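Local coordinates for protein N-terminal domain of PorA (28-171) (Porphyromonas gingivalis ATCC 33277, PDB 6KJK) that is the N-terminal domain of a type IX secretion system cargo protein that probably influences PorXY-SigP signalling, at residues Glu32-Phe36 with Ile129-Lys134; Pro47-Lys53 with Val79-Val85; Gly63-Phe69 with Pro91-Thr97. All blocks are in the same frame, centred on the assembly; numbering follows the deposited sequence. Where two conformers were deposited one is given.

Contact 1: Glu32-Phe36 with Ile129-Lys134; sequences EEMKF and INFKYK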
# COMPACT_ATOMS: atom_id res chain seq x y z
N GLU A 32 12.52 -4.52 12.25
CA GLU A 32 11.08 -4.61 12.42
C GLU A 32 10.41 -4.66 11.05
O GLU A 32 10.89 -4.06 10.09
CB GLU A 32 10.54 -3.38 13.14
CG GLU A 32 11.26 -3.05 14.46
CD GLU A 32 10.89 -3.98 15.60
OE1 GLU A 32 10.54 -5.15 15.34
OE2 GLU A 32 10.95 -3.53 16.77
N GLU A 33 9.27 -5.35 10.98
CA GLU A 33 8.46 -5.37 9.76
C GLU A 33 7.02 -5.07 10.13
O GLU A 33 6.49 -5.65 11.08
CB GLU A 33 8.56 -6.70 9.03
CG GLU A 33 7.86 -6.69 7.67
CD GLU A 33 7.84 -8.03 6.97
OE1 GLU A 33 6.78 -8.69 6.98
OE2 GLU A 33 8.89 -8.41 6.40
N MET A 34 6.39 -4.16 9.39
CA MET A 34 4.97 -3.89 9.49
C MET A 34 4.36 -4.10 8.12
O MET A 34 5.02 -3.87 7.09
CB MET A 34 4.74 -2.45 9.97
CG MET A 34 5.44 -2.22 11.30
SD MET A 34 5.22 -0.58 12.00
CE MET A 34 3.51 -0.70 12.54
N LYS A 35 3.11 -4.55 8.07
CA LYS A 35 2.53 -4.90 6.77
C LYS A 35 1.09 -4.43 6.66
O LYS A 35 0.27 -4.72 7.53
CB LYS A 35 2.60 -6.40 6.55
CG LYS A 35 2.02 -6.85 5.24
CD LYS A 35 2.04 -8.36 5.22
CE LYS A 35 2.40 -8.92 3.86
NZ LYS A 35 1.78 -10.26 3.64
N PHE A 36 0.79 -3.76 5.56
CA PHE A 36 -0.57 -3.46 5.14
C PHE A 36 -1.00 -4.48 4.10
O PHE A 36 -0.23 -4.83 3.20
CB PHE A 36 -0.60 -2.06 4.50
CG PHE A 36 -1.86 -1.76 3.75
CD1 PHE A 36 -2.94 -1.20 4.40
CD2 PHE A 36 -1.98 -2.04 2.41
CE1 PHE A 36 -4.10 -0.93 3.72
CE2 PHE A 36 -3.15 -1.78 1.73
CZ PHE A 36 -4.21 -1.21 2.39
N ILE A 129 -1.70 5.08 4.13
CA ILE A 129 -1.32 4.04 5.06
C ILE A 129 -0.34 4.65 6.05
O ILE A 129 0.72 5.17 5.64
CB ILE A 129 -0.67 2.87 4.32
CG1 ILE A 129 -1.64 2.31 3.30
CG2 ILE A 129 -0.20 1.78 5.30
CD1 ILE A 129 -0.99 1.47 2.29
N ASN A 130 -0.65 4.58 7.34
CA ASN A 130 0.26 5.04 8.39
C ASN A 130 0.71 3.84 9.20
O ASN A 130 -0.13 3.12 9.76
CB ASN A 130 -0.43 6.03 9.33
CG ASN A 130 -0.76 7.33 8.67
OD1 ASN A 130 -0.02 7.82 7.81
ND2 ASN A 130 -1.89 7.92 9.05
N PHE A 131 2.00 3.60 9.23
CA PHE A 131 2.59 2.57 10.08
C PHE A 131 3.01 3.26 11.36
O PHE A 131 4.03 3.94 11.40
CB PHE A 131 3.80 1.97 9.38
CG PHE A 131 3.45 1.18 8.12
CD1 PHE A 131 2.92 -0.10 8.23
CD2 PHE A 131 3.63 1.70 6.85
CE1 PHE A 131 2.61 -0.86 7.10
CE2 PHE A 131 3.33 0.94 5.73
CZ PHE A 131 2.82 -0.34 5.85
N LYS A 132 2.21 3.11 12.41
CA LYS A 132 2.47 3.75 13.70
C LYS A 132 3.21 2.75 14.58
O LYS A 132 2.59 1.89 15.22
CB LYS A 132 1.17 4.24 14.33
CG LYS A 132 0.52 5.34 13.53
CD LYS A 132 -0.69 5.89 14.24
CE LYS A 132 -1.32 7.00 13.43
NZ LYS A 132 -2.60 7.47 14.04
N TYR A 133 4.53 2.86 14.59
CA TYR A 133 5.40 1.97 15.35
C TYR A 133 5.54 2.48 16.78
O TYR A 133 5.94 3.64 17.00
CB TYR A 133 6.77 1.95 14.70
CG TYR A 133 7.84 1.17 15.40
CD1 TYR A 133 7.78 -0.21 15.49
CD2 TYR A 133 8.95 1.83 15.96
CE1 TYR A 133 8.79 -0.94 16.10
CE2 TYR A 133 9.96 1.12 16.57
CZ TYR A 133 9.88 -0.26 16.65
OH TYR A 133 10.91 -0.94 17.26
N LYS A 134 5.22 1.63 17.75
CA LYS A 134 5.39 1.93 19.18
C LYS A 134 4.81 3.29 19.54
O LYS A 134 5.45 4.14 20.17
CB LYS A 134 6.86 1.81 19.62
CG LYS A 134 7.40 0.41 19.50
CD LYS A 134 8.82 0.27 20.05
CE LYS A 134 9.30 -1.17 19.98
NZ LYS A 134 10.72 -1.39 20.34
O HOH W 1 11.18 -3.99 19.52

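Contact 2: Pro47-Lys53 with Val79-Val85; sequences PINVIGK and VSPVVEV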
# COMPACT_ATOMS: atom_id res chain seq x y z
N PRO A 47 -13.44 -5.80 -17.32
CA PRO A 47 -12.11 -5.70 -16.69
C PRO A 47 -11.41 -4.42 -17.10
O PRO A 47 -11.68 -3.85 -18.16
CB PRO A 47 -11.36 -6.91 -17.23
CG PRO A 47 -12.43 -7.86 -17.67
CD PRO A 47 -13.55 -7.00 -18.17
N ILE A 48 -10.52 -3.94 -16.22
CA ILE A 48 -9.75 -2.73 -16.48
C ILE A 48 -8.29 -3.01 -16.16
O ILE A 48 -7.97 -3.73 -15.21
CB ILE A 48 -10.30 -1.53 -15.67
CG1 ILE A 48 -9.57 -0.23 -15.99
CG2 ILE A 48 -10.28 -1.79 -14.19
CD1 ILE A 48 -10.18 0.95 -15.24
N ASN A 49 -7.40 -2.44 -16.96
CA ASN A 49 -5.97 -2.52 -16.69
C ASN A 49 -5.55 -1.32 -15.88
O ASN A 49 -5.85 -0.18 -16.24
CB ASN A 49 -5.18 -2.56 -18.00
CG ASN A 49 -5.28 -3.91 -18.70
OD1 ASN A 49 -5.87 -4.84 -18.18
ND2 ASN A 49 -4.67 -4.01 -19.86
N VAL A 50 -4.86 -1.57 -14.78
CA VAL A 50 -4.43 -0.51 -13.88
C VAL A 50 -2.95 -0.68 -13.54
O VAL A 50 -2.34 -1.73 -13.75
CB VAL A 50 -5.27 -0.47 -12.60
CG1 VAL A 50 -6.75 -0.29 -12.93
CG2 VAL A 50 -5.11 -1.73 -11.79
N ILE A 51 -2.37 0.39 -12.99
CA ILE A 51 -1.05 0.33 -12.38
C ILE A 51 -1.19 0.87 -10.96
O ILE A 51 -1.93 1.85 -10.74
CB ILE A 51 -0.04 1.19 -13.16
CG1 ILE A 51 0.18 0.63 -14.55
CG2 ILE A 51 1.29 1.29 -12.44
CD1 ILE A 51 0.88 1.62 -15.47
N GLY A 52 -0.52 0.23 -10.02
CA GLY A 52 -0.50 0.69 -8.62
C GLY A 52 0.80 1.43 -8.35
O GLY A 52 1.86 1.00 -8.79
N LYS A 53 0.68 2.57 -7.67
CA LYS A 53 1.85 3.40 -7.39
C LYS A 53 1.85 3.85 -5.95
O LYS A 53 0.82 4.30 -5.42
CB LYS A 53 1.90 4.65 -8.27
CG LYS A 53 1.89 4.37 -9.76
CD LYS A 53 2.30 5.59 -10.54
CE LYS A 53 2.12 5.35 -12.04
NZ LYS A 53 2.64 6.50 -12.84
N VAL A 79 6.34 1.55 -8.34
CA VAL A 79 5.34 1.33 -9.39
C VAL A 79 5.23 -0.16 -9.67
O VAL A 79 6.24 -0.85 -9.86
CB VAL A 79 5.69 2.13 -10.66
CG1 VAL A 79 4.63 1.95 -11.73
CG2 VAL A 79 5.85 3.62 -10.33
N SER A 80 4.00 -0.66 -9.68
CA SER A 80 3.72 -2.04 -10.00
C SER A 80 3.71 -2.25 -11.51
O SER A 80 3.66 -1.30 -12.30
CB SER A 80 2.33 -2.41 -9.45
OG SER A 80 1.28 -1.96 -10.30
N PRO A 81 3.65 -3.51 -11.95
CA PRO A 81 3.32 -3.78 -13.36
C PRO A 81 1.86 -3.44 -13.63
O PRO A 81 1.06 -3.21 -12.73
CB PRO A 81 3.53 -5.29 -13.51
CG PRO A 81 4.17 -5.76 -12.24
CD PRO A 81 3.80 -4.73 -11.17
N VAL A 82 1.50 -3.47 -14.91
CA VAL A 82 0.10 -3.37 -15.29
C VAL A 82 -0.61 -4.63 -14.82
O VAL A 82 -0.13 -5.75 -15.04
CB VAL A 82 -0.05 -3.22 -16.82
CG1 VAL A 82 -1.50 -3.13 -17.20
CG2 VAL A 82 0.70 -1.95 -17.29
N VAL A 83 -1.76 -4.46 -14.18
CA VAL A 83 -2.57 -5.55 -13.66
C VAL A 83 -3.98 -5.40 -14.19
O VAL A 83 -4.51 -4.28 -14.21
CB VAL A 83 -2.60 -5.54 -12.11
CG1 VAL A 83 -3.49 -6.69 -11.57
CG2 VAL A 83 -1.20 -5.65 -11.56
N GLU A 84 -4.59 -6.49 -14.64
CA GLU A 84 -5.98 -6.49 -15.10
C GLU A 84 -6.87 -6.92 -13.94
O GLU A 84 -6.86 -8.10 -13.56
CB GLU A 84 -6.15 -7.49 -16.25
CG GLU A 84 -7.51 -7.41 -16.92
CD GLU A 84 -7.45 -7.82 -18.41
OE1 GLU A 84 -6.77 -7.15 -19.24
OE2 GLU A 84 -8.09 -8.84 -18.76
N VAL A 85 -7.73 -5.99 -13.47
CA VAL A 85 -8.53 -6.22 -12.27
C VAL A 85 -10.00 -6.38 -12.63
O VAL A 85 -10.51 -5.73 -13.55
CB VAL A 85 -8.36 -5.12 -11.20
CG1 VAL A 85 -6.96 -5.15 -10.60
CG2 VAL A 85 -8.66 -3.76 -11.79

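Contact 3: Gly63-Phe69 with Pro91-Thr97; sequences GHFALCF and PLSLRYT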
# COMPACT_ATOMS: atom_id res chain seq x y z
N GLY A 63 14.72 3.01 6.77
CA GLY A 63 13.57 2.21 6.40
C GLY A 63 13.55 1.91 4.92
O GLY A 63 14.08 2.64 4.11
N HIS A 64 12.85 0.83 4.56
CA HIS A 64 12.59 0.47 3.18
C HIS A 64 11.16 -0.04 3.08
O HIS A 64 10.58 -0.50 4.07
CB HIS A 64 13.53 -0.64 2.69
CG HIS A 64 14.97 -0.27 2.78
ND1 HIS A 64 15.69 -0.36 3.95
CD2 HIS A 64 15.83 0.23 1.85
CE1 HIS A 64 16.93 0.04 3.74
NE2 HIS A 64 17.04 0.41 2.48
N PHE A 65 10.59 0.07 1.90
CA PHE A 65 9.26 -0.51 1.68
C PHE A 65 9.30 -1.51 0.54
O PHE A 65 10.23 -1.52 -0.29
CB PHE A 65 8.20 0.58 1.41
CG PHE A 65 8.35 1.31 0.10
CD1 PHE A 65 7.76 0.81 -1.06
CD2 PHE A 65 9.06 2.54 0.03
CE1 PHE A 65 7.87 1.49 -2.26
CE2 PHE A 65 9.12 3.22 -1.16
CZ PHE A 65 8.57 2.71 -2.30
N ALA A 66 8.28 -2.35 0.47
CA ALA A 66 8.16 -3.38 -0.57
C ALA A 66 6.69 -3.48 -0.93
O ALA A 66 5.86 -3.86 -0.10
CB ALA A 66 8.69 -4.74 -0.13
N LEU A 67 6.38 -3.14 -2.16
CA LEU A 67 5.03 -3.19 -2.71
C LEU A 67 4.79 -4.51 -3.41
O LEU A 67 5.60 -4.95 -4.23
CB LEU A 67 4.92 -2.06 -3.73
CG LEU A 67 3.61 -1.96 -4.50
CD1 LEU A 67 2.45 -1.64 -3.55
CD2 LEU A 67 3.71 -0.89 -5.57
N CYS A 68 3.64 -5.14 -3.13
CA CYS A 68 3.20 -6.28 -3.93
C CYS A 68 1.84 -5.95 -4.52
O CYS A 68 0.88 -5.74 -3.79
CB CYS A 68 3.05 -7.52 -3.06
SG CYS A 68 4.59 -8.17 -2.35
N PHE A 69 1.76 -5.92 -5.84
CA PHE A 69 0.49 -5.74 -6.53
C PHE A 69 0.70 -6.30 -7.92
O PHE A 69 1.43 -5.70 -8.72
CB PHE A 69 0.14 -4.26 -6.57
CG PHE A 69 -1.17 -4.00 -7.20
CD1 PHE A 69 -2.34 -4.49 -6.63
CD2 PHE A 69 -1.28 -3.25 -8.36
CE1 PHE A 69 -3.57 -4.29 -7.24
CE2 PHE A 69 -2.51 -3.03 -8.96
CZ PHE A 69 -3.65 -3.52 -8.39
N PRO A 91 -4.92 -8.94 -4.79
CA PRO A 91 -4.26 -8.63 -3.51
C PRO A 91 -3.26 -7.49 -3.65
O PRO A 91 -2.57 -7.34 -4.66
CB PRO A 91 -3.54 -9.94 -3.15
CG PRO A 91 -4.35 -10.99 -3.85
CD PRO A 91 -4.82 -10.38 -5.13
N LEU A 92 -3.18 -6.70 -2.60
CA LEU A 92 -2.29 -5.56 -2.48
C LEU A 92 -1.63 -5.65 -1.13
O LEU A 92 -2.31 -5.80 -0.10
CB LEU A 92 -3.14 -4.28 -2.52
CG LEU A 92 -2.41 -2.99 -2.17
CD1 LEU A 92 -1.25 -2.69 -3.14
CD2 LEU A 92 -3.43 -1.85 -2.14
N SER A 93 -0.31 -5.55 -1.09
CA SER A 93 0.36 -5.46 0.20
C SER A 93 1.49 -4.46 0.15
O SER A 93 2.09 -4.21 -0.90
CB SER A 93 0.86 -6.80 0.72
OG SER A 93 1.88 -7.31 -0.09
N LEU A 94 1.79 -3.89 1.31
CA LEU A 94 2.93 -2.99 1.45
C LEU A 94 3.63 -3.33 2.75
O LEU A 94 3.00 -3.28 3.82
CB LEU A 94 2.44 -1.53 1.47
CG LEU A 94 3.53 -0.46 1.59
CD1 LEU A 94 4.43 -0.48 0.38
CD2 LEU A 94 2.89 0.92 1.77
N ARG A 95 4.89 -3.70 2.67
CA ARG A 95 5.67 -4.04 3.83
C ARG A 95 6.66 -2.92 4.09
O ARG A 95 7.33 -2.43 3.17
CB ARG A 95 6.44 -5.32 3.54
CG ARG A 95 5.61 -6.59 3.62
CD ARG A 95 6.48 -7.75 3.16
NE ARG A 95 5.97 -9.09 3.48
CZ ARG A 95 5.21 -9.81 2.66
NH1 ARG A 95 4.84 -9.32 1.48
NH2 ARG A 95 4.80 -11.02 3.02
N TYR A 96 6.78 -2.52 5.35
CA TYR A 96 7.68 -1.44 5.76
C TYR A 96 8.62 -2.05 6.78
O TYR A 96 8.16 -2.62 7.78
CB TYR A 96 6.84 -0.33 6.37
CG TYR A 96 7.62 0.84 6.95
CD1 TYR A 96 8.75 1.36 6.32
CD2 TYR A 96 7.21 1.40 8.13
CE1 TYR A 96 9.44 2.42 6.88
CE2 TYR A 96 7.90 2.47 8.71
CZ TYR A 96 9.02 2.98 8.06
OH TYR A 96 9.75 4.05 8.57
N THR A 97 9.92 -1.95 6.53
CA THR A 97 10.92 -2.57 7.39
C THR A 97 11.91 -1.51 7.83
O THR A 97 12.21 -0.58 7.07
CB THR A 97 11.65 -3.67 6.66
OG1 THR A 97 12.17 -3.16 5.44
CG2 THR A 97 10.70 -4.78 6.30
O HOH W 2 14.85 -1.67 6.09
O HOH W 3 4.48 -6.29 0.52

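Contact 1: Glu32-Phe36 with Ile129-Lys134
Met34 and Phe131 reach across the core of a beta sandwich and pass alongside one another, each heading for the other's strand, the methionine carried by one sheet and the phenylalanine by the other. The two strands are about 8.4 Å apart at their axes, too far for backbone pairing, so side chains span the gap; the strands run roughly antiparallel, at 148°. Met34 CB sits 3.4 Å from Phe131 CD1. With CG beside the backbone N (chi1 -57°), the methionine reaches toward the facing strand and places SD between Phe131 CB and Tyr133 CB, 4.0 Å from the latter, and the bend at the last torsion leaves CE near the carbonyl oxygen of Lys132. An unbranched, flexible thioether suits this place, since it can follow the uneven surface between two aromatic residues.

At one end Ile129 comes crosswise over the Phe36 ring. Its CD1 lies over the ring centre, 3.7 Å from the centroid of Phe36, a CH-pi contact. Its other branch, CG2, covers part of one face of the Phe131 ring, whose edge in turn meets the backbone N of Phe36.

At the other end the packing turns polar. Tyr133 OH donates a 2.6 Å hydrogen bond to Glu32 OE2, which lies at the edge of the tyrosine ring and is met on its anti side, slightly out of the carboxylate plane. The same hydroxyl is hydrogen-bonded with Ser101 O. A water joins Glu32 OE2, at 2.8 Å, to Lys134 NZ, which also bonds Ser101 O; Glu32 OE1 is held by Thr27 OG1.

A buried acid thus has hydrogen-bond partners at both oxygens. The lysine, too distant for a salt bridge, may stabilise the negative charge through the water, and with the tyrosine donor is consistent with a charged Glu32.

Contact 2: Pro47-Lys53 with Val79-Val85
Ser80 OG is gripped from both segments: it accepts the backbone N-H of Gly52 at 2.8 Å and donates to Pro81 O at 2.7 Å. This happens beside strand 48-58 of the beta sandwich, where residues 79-82, which lead into the edge strand 83-85, are less regular. With its hydroxyl between the backbone N and the carbonyl carbon (chi1 80°), Ser80 replaces a backbone acceptor that Gly52 would otherwise need. Pro81 suits the interruption because its nitrogen has no hydrogen to place. On the Val79 side of Pro81 the antiparallel register is shifted by one residue, and Ser80 N bonds Gly52 O at 2.9 Å.

On the regular side, Val50 and Val83 form a hydrogen-bonded pair, Val50 N to Val83 O and Val83 N to Val50 O, both 2.8 Å, and Ile48 and Val85 form the next. Beta-branched residues fit such extended backbone. Val50 and Val83 send their side chains to the buried face, where both touch Phe69. Asn49 and Glu84, a non-hydrogen-bonded pair, occupy the outer face, and Asn49 ND2 bonds Glu116 OE1 on the other flank of strand 48-58.

Apolar branches fill the flank of the irregular part. Ile51 splits its two arms: CG1 leans on Val82 CG2 at 3.8 Å, while CG2 presses against Val79 CG1 at 3.5 Å, closer than carbon atoms usually pack.

Contact 3: Gly63-Phe69 with Pro91-Thr97
Leu67 and Leu92 both turn CG away from their own backbone N (chi1 177° and 170°), which brings Leu67 CD1 to 3.9 Å from Leu92 CD1 on the inner face of an antiparallel sheet of the beta sandwich. Leu94 takes the same shape, and its CD1 meets Phe65 CD1 at 3.9 Å. Alternate residues along both strands face inward, and these are leucines and aromatics: Leu67 and Leu92 go on to touch Phe111 of the opposing sheet, while Leu94 touches Phe109. Tyr96 belongs to this row too. The edge of its ring, at CD1, lies 3.4 Å from His64 O, and its buried hydroxyl is satisfied by His105 NE2 and the backbone N of Ile60.

The backbones are stitched by three hydrogen-bonded pairs, His64 with Thr97, Ala66 with Arg95 and Cys68 with Ser93. Five of the six bonds are nearly straight, whereas Ala66 N reaches Arg95 O through a bent one, with 139° at the hydrogen.

The other face is mostly polar, and most of its residues are partly exposed. A water there donates to Ala66 O at 2.9 Å, accepts from Arg95 NH1 at 3.2 Å and bonds Ser93 OG at 2.9 Å, so it links both strands. The small methyl of Ala66 lies beside the foot of Arg95 and leaves Ala66 O accessible to this water. The arginine stands out from the sheet, extended from CG to NE, and the turn at its last torsion swings NH1 back toward Cys68 and the water. A second water bridges His64 ND1 and Thr97 OG1 near the far end of the pairing.

Cys68 stands on this face as well, forming a disulfide with Cys72 that ties the strand to the loop just after it. Its sulfur SG lies at the edge of the Arg95 guanidinium, 4.0 Å from NH1, and its CB is 3.2 Å from Ser93 OG.

How the contacts relate
Along the chain, strand 31-42 comes first and holds the opening side of contact 1, whose partner on strand 125-133 arrives only near the end, so contact 1 closes a long loop around the other two. Inside it, contact 2 joins strand 48-58 to residues 79-85, and contact 3 joins strand 64-69 to strand 90-99; their segments alternate, so these two loops cross. Contact 3 pairs two strands of one sheet, contact 2 forms the edge of the other, and contact 1 spans the space between them. Strands 31-42 and 90-99 are neighbours, linking contacts 1 and 3 directly, while contacts 2 and 3 touch through Phe69, which reaches Ser80 and Pro81.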